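Local atomic coordinates of putative mannose-1-phosphate guanylyl transferase (Thermus thermophilus, PDB entry 2CU2), a protein that probably transfers the guanylyl group of GTP to mannose 1-phosphate, giving GDP-mannose and pyrophosphate. Residues 22-27 against 63-68; 29-34 against 274-279; 102-107 against 120-125; 143-148 against 262-267; 257-262 against 307-312. One frame throughout, in Å; residues are numbered along the deposited sequence.

From the N terminus, the loop after strand 3-8 enters two contacts in turn. Interaction 1 closes the first loop, bringing 22-27 to helix 63-66. Interaction 2 closes a far larger one, joining 29-34 to strand 274-276, and crosses interaction 1, which it touches. Within that large loop nest interaction 3, a short closure that lays helix 115-128 on strand 102-107, and interaction 4, which ties the loop 143-148 to helix 261-266. Interaction 5 brings the turn leading into that helix to strand 306-311; it crosses interactions 2 and 4, sharing L262 with the latter. Helix 261-266 thus links the nucleotidyl transferase fold to the C-terminal sheet.

Interaction 1 (22-27 against 63-68)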
# COMPACT_ATOMS: atom_id res chain seq x y z
N GLU A 22 -16.50 -3.23 -9.35
CA GLU A 22 -17.71 -3.89 -9.84
C GLU A 22 -18.42 -3.03 -10.88
O GLU A 22 -18.82 -3.48 -11.95
CB GLU A 22 -18.67 -4.14 -8.66
CG GLU A 22 -19.32 -5.53 -8.72
CD GLU A 22 -20.58 -5.46 -9.56
OE1 GLU A 22 -20.47 -5.26 -10.76
OE2 GLU A 22 -21.66 -5.70 -9.02
N ASP A 23 -18.55 -1.74 -10.57
CA ASP A 23 -19.25 -0.85 -11.49
C ASP A 23 -18.27 -0.12 -12.40
O ASP A 23 -18.60 0.86 -13.07
CB ASP A 23 -20.06 0.15 -10.66
CG ASP A 23 -19.11 0.95 -9.78
OD1 ASP A 23 -17.91 0.69 -9.84
OD2 ASP A 23 -19.58 1.81 -9.04
N ARG A 24 -17.02 -0.60 -12.38
CA ARG A 24 -15.99 0.00 -13.22
C ARG A 24 -15.12 -1.07 -13.89
O ARG A 24 -14.11 -1.50 -13.35
CB ARG A 24 -15.13 0.91 -12.35
CG ARG A 24 -14.82 2.24 -13.03
CD ARG A 24 -16.05 3.15 -13.11
NE ARG A 24 -15.81 4.40 -12.39
CZ ARG A 24 -16.88 5.20 -12.18
NH1 ARG A 24 -18.07 4.85 -12.62
NH2 ARG A 24 -16.72 6.35 -11.52
N PRO A 25 -15.58 -1.51 -15.07
CA PRO A 25 -14.87 -2.50 -15.86
C PRO A 25 -13.54 -1.95 -16.40
O PRO A 25 -13.24 -0.77 -16.32
CB PRO A 25 -15.78 -2.92 -17.02
CG PRO A 25 -17.15 -2.29 -16.79
CD PRO A 25 -16.80 -1.12 -15.76
N LYS A 26 -12.73 -2.88 -16.94
CA LYS A 26 -11.36 -2.54 -17.33
C LYS A 26 -11.28 -1.28 -18.20
O LYS A 26 -10.44 -0.40 -18.00
CB LYS A 26 -10.77 -3.73 -18.08
CG LYS A 26 -9.49 -3.36 -18.84
CD LYS A 26 -8.54 -4.54 -18.99
CE LYS A 26 -7.56 -4.38 -20.16
NZ LYS A 26 -7.11 -5.69 -20.61
N PRO A 27 -12.15 -1.21 -19.22
CA PRO A 27 -12.10 -0.14 -20.22
C PRO A 27 -12.26 1.25 -19.59
O PRO A 27 -11.99 2.27 -20.21
CB PRO A 27 -13.20 -0.40 -21.23
CG PRO A 27 -13.74 -1.81 -21.01
CD PRO A 27 -13.26 -2.11 -19.51
N GLU A 63 -24.45 0.79 -18.29
CA GLU A 63 -24.85 1.96 -19.05
C GLU A 63 -24.41 3.26 -18.37
O GLU A 63 -24.05 4.25 -19.01
CB GLU A 63 -26.37 1.94 -19.19
CG GLU A 63 -26.86 3.01 -20.17
CD GLU A 63 -28.36 2.90 -20.31
OE1 GLU A 63 -28.92 3.61 -21.14
OE2 GLU A 63 -28.97 2.11 -19.59
N ALA A 64 -24.48 3.26 -17.03
CA ALA A 64 -24.16 4.48 -16.29
C ALA A 64 -22.76 5.01 -16.61
O ALA A 64 -22.57 6.14 -17.04
CB ALA A 64 -24.28 4.17 -14.80
N VAL A 65 -21.75 4.18 -16.38
CA VAL A 65 -20.36 4.58 -16.59
C VAL A 65 -20.03 4.80 -18.08
O VAL A 65 -19.08 5.49 -18.43
CB VAL A 65 -19.44 3.53 -15.99
CG1 VAL A 65 -19.52 2.23 -16.79
CG2 VAL A 65 -18.00 4.03 -15.99
N ALA A 66 -20.82 4.16 -18.96
CA ALA A 66 -20.51 4.26 -20.38
C ALA A 66 -21.18 5.46 -21.05
O ALA A 66 -20.70 6.00 -22.05
CB ALA A 66 -20.98 2.96 -21.06
N ARG A 67 -22.33 5.88 -20.50
CA ARG A 67 -23.13 6.89 -21.20
C ARG A 67 -22.36 8.16 -21.54
O ARG A 67 -22.51 8.73 -22.62
CB ARG A 67 -24.40 7.21 -20.42
CG ARG A 67 -25.47 7.87 -21.31
CD ARG A 67 -26.57 6.89 -21.74
NE ARG A 67 -26.90 7.06 -23.17
CZ ARG A 67 -27.67 6.11 -23.75
NH1 ARG A 67 -28.10 5.09 -23.04
NH2 ARG A 67 -28.05 6.25 -25.02
N PRO A 68 -21.55 8.68 -20.58
CA PRO A 68 -20.73 9.87 -20.83
C PRO A 68 -19.91 9.77 -22.13
O PRO A 68 -19.55 10.77 -22.74
CB PRO A 68 -19.84 10.10 -19.61
CG PRO A 68 -20.53 9.42 -18.45
CD PRO A 68 -21.36 8.26 -19.20
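V65 packs against D23, R24 and P25 in a small van der Waals contact between the loop that follows strand 3-8 and the short helix 63-66, at a partly buried place in the nucleotidyl transferase fold. It is a one-residue contact as far as the helix is concerned, for V65 alone of 63-68 touches the loop. Its two methyls divide the work. With chi1 (to CG1) at 69°, CG1 sits between the backbone N and the carbonyl carbon, and CG2, anti to the N, lies 3.5 Å from R24 NH1. The same methyl rests 3.6 Å from R24 CD, and so meets both the aliphatic stem and the charged end of the arginine. R24 can offer both because its chain bends at chi2 (71°) and again at chi3, which brings the guanidinium round to approach the methyl obliquely. CG1 faces the ring of P25 more loosely, its distance to P25 CD being 4.4 Å. The loop backbone also takes part, with D23 O 4.0 Å from V65 CB.

The loop's run of arginine, proline and lysine is consistent with the signature region that, in related sugar nucleotidyltransferases, borders the nucleotide site. Polar ends here turn to partners elsewhere: D23 forms a salt bridge with R21, and K26 one with D109. F28 also touches V65, extending the apolar patch beyond the two segments. The chemistry is that of methyl groups on a proline ring, an arginine stem and one nitrogen. Shape, not the direction of a polar bond, therefore sets the spacing of loop and helix across this contact.

Interaction 2 (29-34 against 274-279); sequences LPLFEG and VVLGEG
L276 leaves strand 274-276 and reaches into the loop 29-34, where L31 and F32 receive it. Its CB lies 4.2 Å from L31 O. With chi1 at -80°, CG is anti to the carbonyl carbon of L276 and comes within 3.9 Å of that same L31 O. The branches then share the oxygen: CD1 stands 3.4 Å from L31 O, and CD2 is placed almost as near. Going further, L276 CD1 lies 3.7 Å from F32 CD1, meeting the ring obliquely. L276 CD1 also meets L31 CD2 at 4.2 Å, a lighter touch. L31 O is nevertheless not left to carbon alone, because a water donates to it over 2.8 Å. That water also accepts from G277 N at 3.0 Å, bridging the two backbones beside the leucine. An alanine in place of L276 would probably lose both methyls from the L31 carbonyl and open a gap beside the F32 ring. Strand 274-276 is an outermost strand of the C-terminal sheet within the chain. L276 is flanked there by Y292 of strand 290-293 and by L262 and F266 of helix 261-266, while L31 and F32 lean on L37 of helix 37-45.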
# COMPACT_ATOMS: atom_id res chain seq x y z
N LEU A 29 -10.88 2.37 -16.71
CA LEU A 29 -9.87 2.68 -15.70
C LEU A 29 -8.84 3.72 -16.13
O LEU A 29 -8.28 3.67 -17.22
CB LEU A 29 -9.19 1.35 -15.37
CG LEU A 29 -10.21 0.28 -14.95
CD1 LEU A 29 -9.54 -1.07 -14.66
CD2 LEU A 29 -10.97 0.66 -13.68
N PRO A 30 -8.56 4.72 -15.26
CA PRO A 30 -7.60 5.76 -15.58
C PRO A 30 -6.17 5.23 -15.48
O PRO A 30 -5.60 5.08 -14.41
CB PRO A 30 -7.80 6.90 -14.58
CG PRO A 30 -8.47 6.30 -13.35
CD PRO A 30 -9.15 4.98 -13.95
N LEU A 31 -5.59 4.92 -16.66
CA LEU A 31 -4.28 4.26 -16.67
C LEU A 31 -3.17 5.15 -17.25
O LEU A 31 -2.55 5.95 -16.57
CB LEU A 31 -4.41 2.98 -17.49
CG LEU A 31 -4.88 1.79 -16.64
CD1 LEU A 31 -5.06 0.52 -17.46
CD2 LEU A 31 -3.90 1.44 -15.52
N PHE A 32 -2.90 4.94 -18.56
CA PHE A 32 -1.79 5.64 -19.21
C PHE A 32 -2.14 7.10 -19.54
O PHE A 32 -3.17 7.41 -20.12
CB PHE A 32 -1.43 4.89 -20.49
CG PHE A 32 -1.08 3.47 -20.17
CD1 PHE A 32 0.11 3.20 -19.49
CD2 PHE A 32 -1.92 2.44 -20.54
CE1 PHE A 32 0.45 1.89 -19.20
CE2 PHE A 32 -1.57 1.12 -20.24
CZ PHE A 32 -0.39 0.84 -19.57
N GLU A 33 -1.27 8.05 -19.12
CA GLU A 33 -1.57 9.46 -19.36
C GLU A 33 -2.79 9.93 -18.57
O GLU A 33 -3.31 11.02 -18.76
CB GLU A 33 -1.80 9.66 -20.86
CG GLU A 33 -0.49 9.73 -21.65
CD GLU A 33 -0.79 10.06 -23.10
OE1 GLU A 33 -1.70 10.83 -23.36
OE2 GLU A 33 -0.07 9.55 -23.97
N GLY A 34 -3.26 9.09 -17.65
CA GLY A 34 -4.43 9.43 -16.83
C GLY A 34 -5.74 9.16 -17.57
O GLY A 34 -6.84 9.46 -17.09
N VAL A 274 8.21 2.07 -12.82
CA VAL A 274 7.09 2.52 -13.62
C VAL A 274 6.01 3.04 -12.68
O VAL A 274 5.55 2.31 -11.80
CB VAL A 274 6.51 1.37 -14.47
CG1 VAL A 274 5.22 1.81 -15.14
CG2 VAL A 274 7.53 0.94 -15.52
N VAL A 275 5.62 4.29 -12.87
CA VAL A 275 4.62 4.91 -12.01
C VAL A 275 3.42 5.48 -12.76
O VAL A 275 3.58 6.14 -13.78
CB VAL A 275 5.26 6.04 -11.20
CG1 VAL A 275 4.23 6.66 -10.25
CG2 VAL A 275 6.46 5.52 -10.44
N LEU A 276 2.22 5.20 -12.26
CA LEU A 276 1.00 5.73 -12.85
C LEU A 276 0.11 6.21 -11.72
O LEU A 276 0.33 5.86 -10.56
CB LEU A 276 0.24 4.69 -13.69
CG LEU A 276 0.73 4.42 -15.11
CD1 LEU A 276 -0.30 3.54 -15.81
CD2 LEU A 276 0.90 5.74 -15.88
N GLY A 277 -0.90 7.00 -12.06
CA GLY A 277 -1.79 7.53 -11.05
C GLY A 277 -1.40 8.96 -10.77
O GLY A 277 -0.36 9.43 -11.26
N GLU A 278 -2.20 9.67 -9.99
CA GLU A 278 -1.90 11.06 -9.67
C GLU A 278 -1.09 11.19 -8.39
O GLU A 278 -0.56 12.26 -8.08
CB GLU A 278 -3.21 11.85 -9.55
CG GLU A 278 -4.03 11.82 -10.82
CD GLU A 278 -3.22 12.27 -12.03
OE1 GLU A 278 -2.65 13.38 -11.96
OE2 GLU A 278 -3.16 11.52 -13.03
N GLY A 279 -0.99 10.09 -7.65
CA GLY A 279 -0.22 10.10 -6.41
C GLY A 279 1.27 10.20 -6.67
O GLY A 279 1.70 10.21 -7.82
O HOH W 1 -2.89 7.50 -14.24

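Interaction 3 (102-107 against 120-125); sequences RLLVLP and EALATM
L104 and L122 meet as branched aliphatic ends, and neither they nor L106, the third residue in touch, has a flat group with faces or edges to offer. The R102 guanidinium stays off this interface and uses NE to hydrogen-bond L126 O. Between the two leucines the forks mesh methyl against methyl. L104 CD2 lies 3.9 Å from L122 CD1, and the partner pair repeats the spacing, with L104 CD1 3.9 Å from L122 CD2. L122 CD2 also lies against the branch point, 4.1 Å from L104 CG. With chi1 at -78°, CG of L122 stands anti to its carbonyl carbon, and an extended chi2 carries the fork out from the helix toward the strand.

Helix 115-128 here covers one face of the mixed sheet of the GT-A-type nucleotidyl transferase domain, in which strand 102-107 runs parallel to strand 3-8 and antiparallel to strand 184-192. As in any extended strand, side chains alternate, so that L104 and L106 point at the helix and V105 away. L106 gives a looser touch: its CD2 is 4.5 Å from L122 CD1. One helical turn along from L122, M125 curls its end inward until CE comes 4.6 Å from L104 CD1. The apolar packing continues onto strand 184-192, where L104 rests on A191, L122 on V189 and M125 on both, while L48 from a loop covers L122 as well.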
# COMPACT_ATOMS: atom_id res chain seq x y z
N ARG A 102 -18.86 -1.59 -44.80
CA ARG A 102 -17.76 -2.14 -44.03
C ARG A 102 -18.02 -2.01 -42.54
O ARG A 102 -18.58 -1.01 -42.08
CB ARG A 102 -16.45 -1.42 -44.37
CG ARG A 102 -15.91 -1.68 -45.75
CD ARG A 102 -15.23 -3.03 -45.83
NE ARG A 102 -14.54 -3.22 -47.11
CZ ARG A 102 -15.16 -3.52 -48.25
NH1 ARG A 102 -16.47 -3.68 -48.27
NH2 ARG A 102 -14.45 -3.66 -49.37
N LEU A 103 -17.60 -3.02 -41.79
CA LEU A 103 -17.73 -2.98 -40.34
C LEU A 103 -16.37 -3.29 -39.74
O LEU A 103 -15.73 -4.29 -40.06
CB LEU A 103 -18.77 -3.99 -39.83
CG LEU A 103 -18.87 -4.01 -38.30
CD1 LEU A 103 -19.31 -2.64 -37.79
CD2 LEU A 103 -19.84 -5.09 -37.85
N LEU A 104 -15.92 -2.40 -38.86
CA LEU A 104 -14.65 -2.54 -38.20
C LEU A 104 -14.98 -2.96 -36.76
O LEU A 104 -15.84 -2.37 -36.12
CB LEU A 104 -13.93 -1.20 -38.23
CG LEU A 104 -12.41 -1.12 -38.27
CD1 LEU A 104 -11.83 -2.15 -39.23
CD2 LEU A 104 -12.03 0.29 -38.69
N VAL A 105 -14.32 -4.01 -36.27
CA VAL A 105 -14.57 -4.48 -34.91
C VAL A 105 -13.29 -4.37 -34.09
O VAL A 105 -12.25 -4.91 -34.46
CB VAL A 105 -15.03 -5.96 -34.91
CG1 VAL A 105 -15.04 -6.49 -33.49
CG2 VAL A 105 -16.41 -6.07 -35.52
N LEU A 106 -13.36 -3.66 -32.96
CA LEU A 106 -12.19 -3.51 -32.12
C LEU A 106 -12.45 -3.45 -30.62
O LEU A 106 -13.48 -2.95 -30.17
CB LEU A 106 -11.41 -2.26 -32.53
CG LEU A 106 -12.23 -0.97 -32.63
CD1 LEU A 106 -11.69 0.07 -31.67
CD2 LEU A 106 -12.18 -0.46 -34.05
N PRO A 107 -11.49 -3.97 -29.83
CA PRO A 107 -11.53 -3.92 -28.37
C PRO A 107 -11.17 -2.53 -27.85
O PRO A 107 -10.43 -1.77 -28.47
CB PRO A 107 -10.54 -4.95 -27.85
CG PRO A 107 -9.49 -5.15 -28.94
CD PRO A 107 -10.27 -4.63 -30.25
N GLU A 120 -3.58 3.80 -39.91
CA GLU A 120 -3.09 3.35 -41.21
C GLU A 120 -3.30 1.85 -41.36
O GLU A 120 -3.67 1.37 -42.44
CB GLU A 120 -1.62 3.74 -41.38
CG GLU A 120 -1.46 5.22 -41.71
CD GLU A 120 -0.01 5.68 -41.77
OE1 GLU A 120 0.89 4.87 -41.48
OE2 GLU A 120 0.22 6.87 -42.11
N ALA A 121 -3.09 1.10 -40.28
CA ALA A 121 -3.29 -0.35 -40.32
C ALA A 121 -4.77 -0.69 -40.54
O ALA A 121 -5.11 -1.60 -41.31
CB ALA A 121 -2.80 -0.99 -39.03
N LEU A 122 -5.65 0.04 -39.86
CA LEU A 122 -7.09 -0.19 -39.99
C LEU A 122 -7.57 0.18 -41.39
O LEU A 122 -8.41 -0.51 -41.97
CB LEU A 122 -7.87 0.62 -38.95
CG LEU A 122 -7.89 0.05 -37.53
CD1 LEU A 122 -8.79 0.90 -36.64
CD2 LEU A 122 -8.39 -1.37 -37.57
N ALA A 123 -7.05 1.29 -41.92
CA ALA A 123 -7.43 1.73 -43.26
C ALA A 123 -7.09 0.62 -44.25
O ALA A 123 -7.88 0.30 -45.14
CB ALA A 123 -6.67 3.01 -43.63
N THR A 124 -5.92 0.03 -44.07
CA THR A 124 -5.49 -1.05 -44.95
C THR A 124 -6.37 -2.29 -44.79
O THR A 124 -6.60 -3.02 -45.75
CB THR A 124 -4.03 -1.41 -44.68
OG1 THR A 124 -3.21 -0.27 -44.98
CG2 THR A 124 -3.59 -2.57 -45.56
N MET A 125 -6.88 -2.52 -43.58
CA MET A 125 -7.74 -3.66 -43.33
C MET A 125 -9.06 -3.48 -44.08
O MET A 125 -9.60 -4.43 -44.64
CB MET A 125 -7.99 -3.83 -41.83
CG MET A 125 -6.86 -4.55 -41.10
SD MET A 125 -7.14 -4.67 -39.31
CE MET A 125 -8.71 -5.56 -39.26

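Interaction 4 (143-148 against 262-267)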
# COMPACT_ATOMS: atom_id res chain seq x y z
N ARG A 143 7.59 -11.34 -27.13
CA ARG A 143 7.83 -12.31 -26.07
C ARG A 143 6.88 -13.50 -26.25
O ARG A 143 5.81 -13.37 -26.86
CB ARG A 143 7.57 -11.68 -24.70
CG ARG A 143 6.11 -11.27 -24.51
CD ARG A 143 5.81 -10.70 -23.13
NE ARG A 143 4.38 -10.51 -22.97
CZ ARG A 143 3.66 -9.57 -23.58
NH1 ARG A 143 4.24 -8.72 -24.42
NH2 ARG A 143 2.35 -9.51 -23.39
N PRO A 144 7.25 -14.67 -25.72
CA PRO A 144 6.42 -15.88 -25.83
C PRO A 144 5.20 -15.77 -24.92
O PRO A 144 5.08 -16.52 -23.95
CB PRO A 144 7.36 -17.00 -25.38
CG PRO A 144 8.34 -16.34 -24.42
CD PRO A 144 8.45 -14.95 -24.92
N GLU A 145 4.30 -14.83 -25.22
CA GLU A 145 3.11 -14.63 -24.41
C GLU A 145 2.18 -15.83 -24.54
O GLU A 145 1.81 -16.23 -25.65
CB GLU A 145 2.38 -13.35 -24.84
CG GLU A 145 1.17 -13.03 -23.98
CD GLU A 145 1.48 -13.05 -22.50
OE1 GLU A 145 2.25 -12.17 -22.04
OE2 GLU A 145 0.98 -13.95 -21.81
N THR A 146 1.80 -16.41 -23.41
CA THR A 146 0.93 -17.58 -23.39
C THR A 146 -0.56 -17.26 -23.30
O THR A 146 -1.39 -18.15 -23.50
CB THR A 146 1.29 -18.50 -22.20
OG1 THR A 146 1.00 -17.83 -20.97
CG2 THR A 146 2.77 -18.86 -22.24
N GLU A 147 -0.91 -16.01 -23.00
CA GLU A 147 -2.31 -15.64 -22.88
C GLU A 147 -2.91 -15.07 -24.16
O GLU A 147 -4.11 -14.79 -24.21
CB GLU A 147 -2.49 -14.63 -21.74
CG GLU A 147 -2.34 -15.24 -20.37
CD GLU A 147 -3.22 -16.47 -20.18
OE1 GLU A 147 -4.45 -16.38 -20.42
OE2 GLU A 147 -2.69 -17.52 -19.79
N TYR A 148 -2.09 -14.89 -25.18
CA TYR A 148 -2.59 -14.35 -26.44
C TYR A 148 -2.88 -15.45 -27.45
O TYR A 148 -2.42 -16.59 -27.32
CB TYR A 148 -1.58 -13.41 -27.08
CG TYR A 148 -1.27 -12.15 -26.31
CD1 TYR A 148 -2.04 -11.77 -25.21
CD2 TYR A 148 -0.24 -11.31 -26.72
CE1 TYR A 148 -1.78 -10.57 -24.53
CE2 TYR A 148 0.03 -10.11 -26.05
CZ TYR A 148 -0.75 -9.75 -24.96
OH TYR A 148 -0.50 -8.58 -24.30
N LEU A 262 1.86 -2.79 -17.40
CA LEU A 262 2.26 -1.39 -17.29
C LEU A 262 3.74 -1.21 -17.62
O LEU A 262 4.16 -0.24 -18.24
CB LEU A 262 1.98 -0.93 -15.86
CG LEU A 262 0.59 -0.31 -15.70
CD1 LEU A 262 -0.54 -1.33 -15.88
CD2 LEU A 262 0.37 0.33 -14.33
N GLU A 263 4.54 -2.17 -17.16
CA GLU A 263 5.97 -2.10 -17.40
C GLU A 263 6.24 -2.28 -18.90
O GLU A 263 7.00 -1.53 -19.50
CB GLU A 263 6.69 -3.17 -16.59
CG GLU A 263 8.17 -3.27 -16.89
CD GLU A 263 8.86 -4.26 -15.97
OE1 GLU A 263 8.86 -4.04 -14.74
OE2 GLU A 263 9.41 -5.26 -16.48
N ARG A 264 5.60 -3.28 -19.49
CA ARG A 264 5.78 -3.56 -20.91
C ARG A 264 5.37 -2.35 -21.73
O ARG A 264 6.08 -1.94 -22.66
CB ARG A 264 4.93 -4.77 -21.33
CG ARG A 264 5.25 -6.06 -20.57
CD ARG A 264 4.61 -7.27 -21.23
NE ARG A 264 3.16 -7.13 -21.37
CZ ARG A 264 2.27 -7.92 -20.79
NH1 ARG A 264 2.67 -8.93 -20.01
NH2 ARG A 264 0.97 -7.72 -20.98
N VAL A 265 4.23 -1.76 -21.39
CA VAL A 265 3.76 -0.60 -22.12
C VAL A 265 4.75 0.56 -22.05
O VAL A 265 4.97 1.23 -23.05
CB VAL A 265 2.37 -0.15 -21.61
CG1 VAL A 265 2.00 1.19 -22.25
CG2 VAL A 265 1.32 -1.20 -21.95
N PHE A 266 5.36 0.78 -20.89
CA PHE A 266 6.28 1.91 -20.81
C PHE A 266 7.46 1.74 -21.79
O PHE A 266 7.99 2.69 -22.35
CB PHE A 266 6.77 2.04 -19.36
CG PHE A 266 5.96 3.06 -18.60
CD1 PHE A 266 4.57 2.93 -18.51
CD2 PHE A 266 6.59 4.13 -17.97
CE1 PHE A 266 3.83 3.89 -17.83
CE2 PHE A 266 5.84 5.08 -17.29
CZ PHE A 266 4.46 4.96 -17.21
N SER A 267 7.90 0.47 -21.95
CA SER A 267 8.95 0.15 -22.91
C SER A 267 10.25 0.92 -22.64
O SER A 267 10.88 1.49 -23.52
CB SER A 267 8.43 0.44 -24.32
OG SER A 267 7.57 -0.62 -24.72
O HOH W 2 1.00 -11.50 -19.62
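R143 and R264 stack guanidinium on guanidinium, centres 3.5 Å apart and planes only 10° from parallel. R143 NH2 sits over the centre of the R264 group, 3.0 Å from its CZ. R264 bends at chi3 (-57°), which turns its flat end onto that of R143. D254 takes R264 NH2 in a salt bridge, and with E145 it probably offsets the like charges. E145 OE1 accepts from R143 NE at 2.9 Å and also from R143 NH2, both on its anti side and close to the guanidinium plane. To R264 the same oxygen is a long ion pair, 3.8 Å from NH1 and well off the plane; a water bridges the gap, donating to E145 OE1 and accepting from R264 NH1. R143, E145 and R264 thus form a salt-bridge network linking the loop between strands 134-139 and 150-157 to helix 261-266. Farther out, the Y148 ring carries E145 CG over its centre, 3.4 Å above the plane, and E147 N holds E145 OE2 at 3.0 Å. Y148 OH receives a weak bond from R143 NH2 and is itself hydrogen-bonded to D255. S267 OG donates to R264 O where the chain leaves the helix.

Interaction 5 (257-262 against 307-312)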
# COMPACT_ATOMS: atom_id res chain seq x y z
N GLY A 257 -3.39 -6.99 -19.82
CA GLY A 257 -4.15 -8.01 -19.09
C GLY A 257 -3.87 -7.98 -17.58
O GLY A 257 -4.71 -8.30 -16.76
N ASN A 258 -2.66 -7.61 -17.18
CA ASN A 258 -2.33 -7.54 -15.75
C ASN A 258 -1.38 -6.38 -15.43
O ASN A 258 -0.92 -5.67 -16.31
CB ASN A 258 -1.68 -8.87 -15.35
CG ASN A 258 -0.38 -9.03 -16.09
OD1 ASN A 258 0.46 -8.14 -16.13
ND2 ASN A 258 -0.21 -10.22 -16.69
N TRP A 259 -1.15 -6.19 -14.12
CA TRP A 259 -0.37 -5.04 -13.68
C TRP A 259 1.01 -4.98 -14.35
O TRP A 259 1.59 -3.92 -14.55
CB TRP A 259 -0.21 -5.11 -12.16
CG TRP A 259 -1.43 -4.62 -11.49
CD1 TRP A 259 -2.35 -5.39 -10.74
CD2 TRP A 259 -1.90 -3.25 -11.44
NE1 TRP A 259 -3.35 -4.63 -10.21
CE2 TRP A 259 -3.08 -3.24 -10.66
CE3 TRP A 259 -1.44 -2.06 -11.99
CZ2 TRP A 259 -3.75 -2.06 -10.43
CZ3 TRP A 259 -2.11 -0.87 -11.77
CH2 TRP A 259 -3.28 -0.87 -10.99
N ARG A 260 1.57 -6.17 -14.64
CA ARG A 260 2.89 -6.20 -15.26
C ARG A 260 2.89 -5.53 -16.63
O ARG A 260 3.91 -5.09 -17.15
CB ARG A 260 3.33 -7.66 -15.39
CG ARG A 260 4.82 -7.84 -15.13
CD ARG A 260 5.57 -8.31 -16.38
NE ARG A 260 6.91 -7.71 -16.45
CZ ARG A 260 7.96 -8.51 -16.19
NH1 ARG A 260 7.77 -9.79 -15.92
NH2 ARG A 260 9.19 -8.00 -16.22
N ALA A 261 1.69 -5.48 -17.25
CA ALA A 261 1.59 -4.89 -18.58
C ALA A 261 2.02 -3.42 -18.57
O ALA A 261 2.44 -2.86 -19.58
CB ALA A 261 0.13 -5.00 -19.03
N LEU A 262 1.86 -2.79 -17.40
CA LEU A 262 2.26 -1.39 -17.29
C LEU A 262 3.74 -1.21 -17.62
O LEU A 262 4.16 -0.24 -18.24
CB LEU A 262 1.98 -0.93 -15.86
CG LEU A 262 0.59 -0.31 -15.70
CD1 LEU A 262 -0.54 -1.33 -15.88
CD2 LEU A 262 0.37 0.33 -14.33
N VAL A 307 4.93 -5.08 -7.54
CA VAL A 307 3.81 -4.29 -8.01
C VAL A 307 3.19 -3.80 -6.71
O VAL A 307 2.87 -4.59 -5.84
CB VAL A 307 2.74 -5.12 -8.76
CG1 VAL A 307 1.44 -4.29 -8.86
CG2 VAL A 307 3.22 -5.49 -10.16
N VAL A 308 3.06 -2.49 -6.56
CA VAL A 308 2.43 -1.91 -5.39
C VAL A 308 1.36 -1.01 -6.00
O VAL A 308 1.69 -0.03 -6.66
CB VAL A 308 3.41 -1.05 -4.56
CG1 VAL A 308 2.73 -0.59 -3.27
CG2 VAL A 308 4.66 -1.85 -4.25
N ALA A 309 0.09 -1.36 -5.80
CA ALA A 309 -1.00 -0.59 -6.37
C ALA A 309 -1.99 -0.13 -5.31
O ALA A 309 -2.59 -0.95 -4.61
CB ALA A 309 -1.73 -1.42 -7.43
N LYS A 310 -2.16 1.18 -5.22
CA LYS A 310 -3.05 1.77 -4.22
C LYS A 310 -4.17 2.57 -4.88
O LYS A 310 -3.94 3.50 -5.64
CB LYS A 310 -2.21 2.68 -3.32
CG LYS A 310 -3.07 3.45 -2.31
CD LYS A 310 -2.80 4.95 -2.34
CE LYS A 310 -3.75 5.74 -1.43
NZ LYS A 310 -5.08 5.80 -2.05
N VAL A 311 -5.40 2.20 -4.58
CA VAL A 311 -6.57 2.92 -5.08
C VAL A 311 -7.54 3.02 -3.91
O VAL A 311 -8.00 2.01 -3.38
CB VAL A 311 -7.25 2.18 -6.25
CG1 VAL A 311 -8.48 2.98 -6.73
CG2 VAL A 311 -6.26 1.98 -7.40
N GLY A 312 -7.83 4.25 -3.49
CA GLY A 312 -8.72 4.43 -2.35
C GLY A 312 -8.09 3.80 -1.12
O GLY A 312 -6.92 4.04 -0.82
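W259 supplies the face and A309 the methyl in the CH-pi contact that joins the approach to helix 261-266 with strand 306-311. A309 CB lies 3.9 Å from the centroid of the six-membered ring, 21° off its normal, and nearest to W259 CZ2. Apolar packing continues at the other end of the indole, where V307 CG1 is 3.8 Å from W259 CB. V307 and A309, two apart on the strand, lie on the same side and both point toward the tryptophan; its chi1 of -80° places the ring over A309, with V307 against CB and CG. L262 CD2 stands at the ring edge. Of the polar bonds, N258 OD1 caps the incoming helix, accepting weakly from R260 N and A261 N in a type I turn. W259 NE1 binds W17 O. On the strand, K310 NZ meets G312 O at 2.8 Å on a carbonyl lone pair, and it also pairs with D294 and with D313 of the second subunit. A serine in place of W259 would probably leave A309 without its aromatic cover and W17 O without its donor. Dispersion over the indole thus carries this contact, and the N-H bond to W17 O probably fixes the ring's orientation.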